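Local coordinates for beta-ketoacyl synthase (Pseudomonas aeruginosa, PDB 4CW4) that catalyses the condensation of acetyl-CoA with malonyl-ACP to beta-acetoacetyl-ACP, the primer that starts fatty acid biosynthesis, at the interface of chains A and B. Coordinates in Å, arbitrary orientation; residue numbers count along the deposited sequence, not the author numbering. Chains: chain A/B, Beta-ketoacyl synthase.

The interface of chains A and B. Residues chain A 9, 390, 424, 558, 562; chain B 634, 637-638.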
ATOM      1  N   LEU A   9     -20.078  11.939  14.186  1.00 11.33           N
ATOM      2  CA  LEU A   9     -20.193  10.472  14.247  1.00 11.57           C
ATOM      3  C   LEU A   9     -20.213   9.881  12.845  1.00 11.70           C
ATOM      4  O   LEU A   9     -21.029  10.284  12.041  1.00 11.73           O
ATOM      5  CB  LEU A   9     -21.496  10.063  14.948  1.00 11.86           C
ATOM      6  CG  LEU A   9     -21.775   8.559  15.075  1.00 12.79           C
ATOM      7  CD1 LEU A   9     -20.795   7.895  16.027  1.00 13.09           C
ATOM      8  CD2 LEU A   9     -23.209   8.279  15.528  1.00 12.37           C
ATOM      9  N   THR A 390     -17.271   3.693  15.303  1.00 11.70           N
ATOM     10  CA  THR A 390     -16.770   4.629  16.304  1.00 12.11           C
ATOM     11  C   THR A 390     -15.266   4.563  16.518  1.00 12.30           C
ATOM     12  O   THR A 390     -14.670   5.542  16.939  1.00 13.16           O
ATOM     13  CB  THR A 390     -17.481   4.438  17.648  1.00 13.34           C
ATOM     14  OG1 THR A 390     -17.511   3.063  17.982  1.00 13.93           O
ATOM     15  CG2 THR A 390     -18.912   4.957  17.587  1.00 15.18           C
ATOM     16  N   ILE A 424     -19.353   3.984  25.234  1.00 15.44           N
ATOM     17  CA  ILE A 424     -20.392   4.534  24.380  1.00 16.10           C
ATOM     18  C   ILE A 424     -21.757   3.919  24.656  1.00 16.47           C
ATOM     19  O   ILE A 424     -22.735   4.647  24.721  1.00 19.42           O
ATOM     20  CB  ILE A 424     -20.013   4.426  22.880  1.00 16.94           C
ATOM     21  CG1 ILE A 424     -18.824   5.352  22.581  1.00 17.60           C
ATOM     22  CG2 ILE A 424     -21.211   4.785  21.997  1.00 17.58           C
ATOM     23  CD1 ILE A 424     -18.173   5.166  21.197  1.00 18.93           C
ATOM     24  N   MET A 558     -28.521   7.979  19.190  1.00 15.83           N
ATOM     25  CA  MET A 558     -27.495   8.993  19.293  1.00 15.52           C
ATOM     26  C   MET A 558     -27.824  10.239  18.468  1.00 16.43           C
ATOM     27  O   MET A 558     -27.675  11.351  18.964  1.00 16.72           O
ATOM     28  CB  MET A 558     -26.136   8.390  18.903  1.00 15.90           C
ATOM     29  CG  MET A 558     -25.652   7.360  19.920  1.00 16.34           C
ATOM     30  SD  MET A 558     -24.195   6.412  19.414  1.00 17.31           S
ATOM     31  CE  MET A 558     -22.887   7.622  19.686  1.00 17.77           C
ATOM     32  N   ARG A 562     -28.540  14.067  19.997  1.00 17.31           N
ATOM     33  CA  ARG A 562     -27.752  15.231  19.606  1.00 16.63           C
ATOM     34  C   ARG A 562     -28.591  16.285  18.894  1.00 16.81           C
ATOM     35  O   ARG A 562     -28.475  17.460  19.206  1.00 17.76           O
ATOM     36  CB  ARG A 562     -26.579  14.823  18.715  1.00 16.32           C
ATOM     37  CG  ARG A 562     -25.843  16.002  18.098  1.00 16.76           C
ATOM     38  CD  ARG A 562     -24.598  15.536  17.322  1.00 16.30           C
ATOM     39  NE  ARG A 562     -23.486  15.250  18.221  1.00 15.77           N
ATOM     40  CZ  ARG A 562     -22.327  14.737  17.843  1.00 15.02           C
ATOM     41  NH1 ARG A 562     -22.134  14.389  16.579  1.00 14.24           N
ATOM     42  NH2 ARG A 562     -21.365  14.553  18.739  1.00 15.94           N
TER
ATOM     43  N   PHE B 634     -18.577  11.806  21.672  1.00 17.55           N
ATOM     44  CA  PHE B 634     -20.005  11.604  21.436  1.00 18.02           C
ATOM     45  C   PHE B 634     -20.822  11.708  22.715  1.00 20.29           C
ATOM     46  O   PHE B 634     -21.971  11.272  22.760  1.00 19.90           O
ATOM     47  CB  PHE B 634     -20.245  10.244  20.765  1.00 17.99           C
ATOM     48  CG  PHE B 634     -19.332   9.974  19.603  1.00 16.89           C
ATOM     49  CD1 PHE B 634     -19.289  10.847  18.528  1.00 16.64           C
ATOM     50  CD2 PHE B 634     -18.501   8.865  19.590  1.00 16.78           C
ATOM     51  CE1 PHE B 634     -18.432  10.626  17.464  1.00 16.43           C
ATOM     52  CE2 PHE B 634     -17.650   8.629  18.515  1.00 16.32           C
ATOM     53  CZ  PHE B 634     -17.624   9.511  17.443  1.00 16.57           C
ATOM     54  N   MET B 637     -24.337  12.738  22.712  1.00 19.86           N
ATOM     55  CA  MET B 637     -25.269  11.863  22.021  1.00 19.39           C
ATOM     56  C   MET B 637     -25.787  10.778  22.954  1.00 21.38           C
ATOM     57  O   MET B 637     -26.571   9.939  22.536  1.00 20.82           O
ATOM     58  CB  MET B 637     -24.580  11.200  20.822  1.00 17.49           C
ATOM     59  CG  MET B 637     -23.835  12.150  19.917  1.00 17.17           C
ATOM     60  SD  MET B 637     -23.194  11.349  18.433  1.00 15.84           S
ATOM     61  CE  MET B 637     -24.529  11.668  17.280  1.00 15.97           C
ATOM     62  N   LEU B 638     -25.347  10.793  24.211  1.00 24.12           N
ATOM     63  CA  LEU B 638     -25.604   9.694  25.143  1.00 28.40           C
ATOM     64  C   LEU B 638     -26.502  10.108  26.304  1.00 34.06           C
ATOM     65  O   LEU B 638     -26.695  11.291  26.541  1.00 34.05           O
ATOM     66  CB  LEU B 638     -24.282   9.167  25.696  1.00 27.76           C
ATOM     67  CG  LEU B 638     -23.227   8.813  24.646  1.00 27.77           C
ATOM     68  CD1 LEU B 638     -21.910   8.420  25.289  1.00 28.38           C
ATOM     69  CD2 LEU B 638     -23.731   7.694  23.747  1.00 27.71           C
TER
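B:Phe634, near the C-terminus of chain B, lays its ring among A:Leu9, A:Thr390 and A:Ile424, with A:Met558 at the root of its side chain. A CH-pi contact marks one face of the ring: the A:Leu9 methyl CD1 sits over its middle, 3.9 Å from the centroid, with the two side chains crossing at about a right angle. CG of A:Leu9 is anti to the backbone N (chi1 179°), which swings the branch bearing CD1 over this face. Separately, CA of A:Leu9 packs near the rim, 3.7 Å from CE1 of B:Phe634. Around the ring, methyl CG2 of A:Thr390 meets CE2, and the terminal methyl CD1 of A:Ile424 lies 4.0 Å from CD2 of B:Phe634. Methyl CE of A:Met558 reaches CB of B:Phe634.

B:Met637 packs against A:Arg562 and A:Met558. Its SD stands over the centre of the flat A:Arg562 guanidinium, 3.5 Å from CZ, a face-on van der Waals contact. CG and CE of B:Met637 also touch the arginine, while CE turns towards A:Leu9 CD2 as well; the bend at chi3 (94°) carries this methyl away from the extended part of the chain. A:Met558 and B:Met637 cross nearly perpendicularly, with CB of A:Met558 3.7 Å from CB of B:Met637. CE of A:Met558 also comes near SD of B:Met637.

Backbone carbonyls also pack against carbon. Methyl CD2 of B:Leu638 approaches O of A:Ile424, at the end of helix 409-425, to 3.4 Å, and O of B:Met637 lies 3.5 Å from CA of A:Met558 on helix 552-563.

Together the 3-10 turn 635-637 and its flanking residues dock the tail of one subunit on the other. The centre of the patch lies about 28 Å from the active-site A:Cys286. The two-fold axis repeats the contact, so the exchanged tails probably contribute to holding the FabY homodimer together.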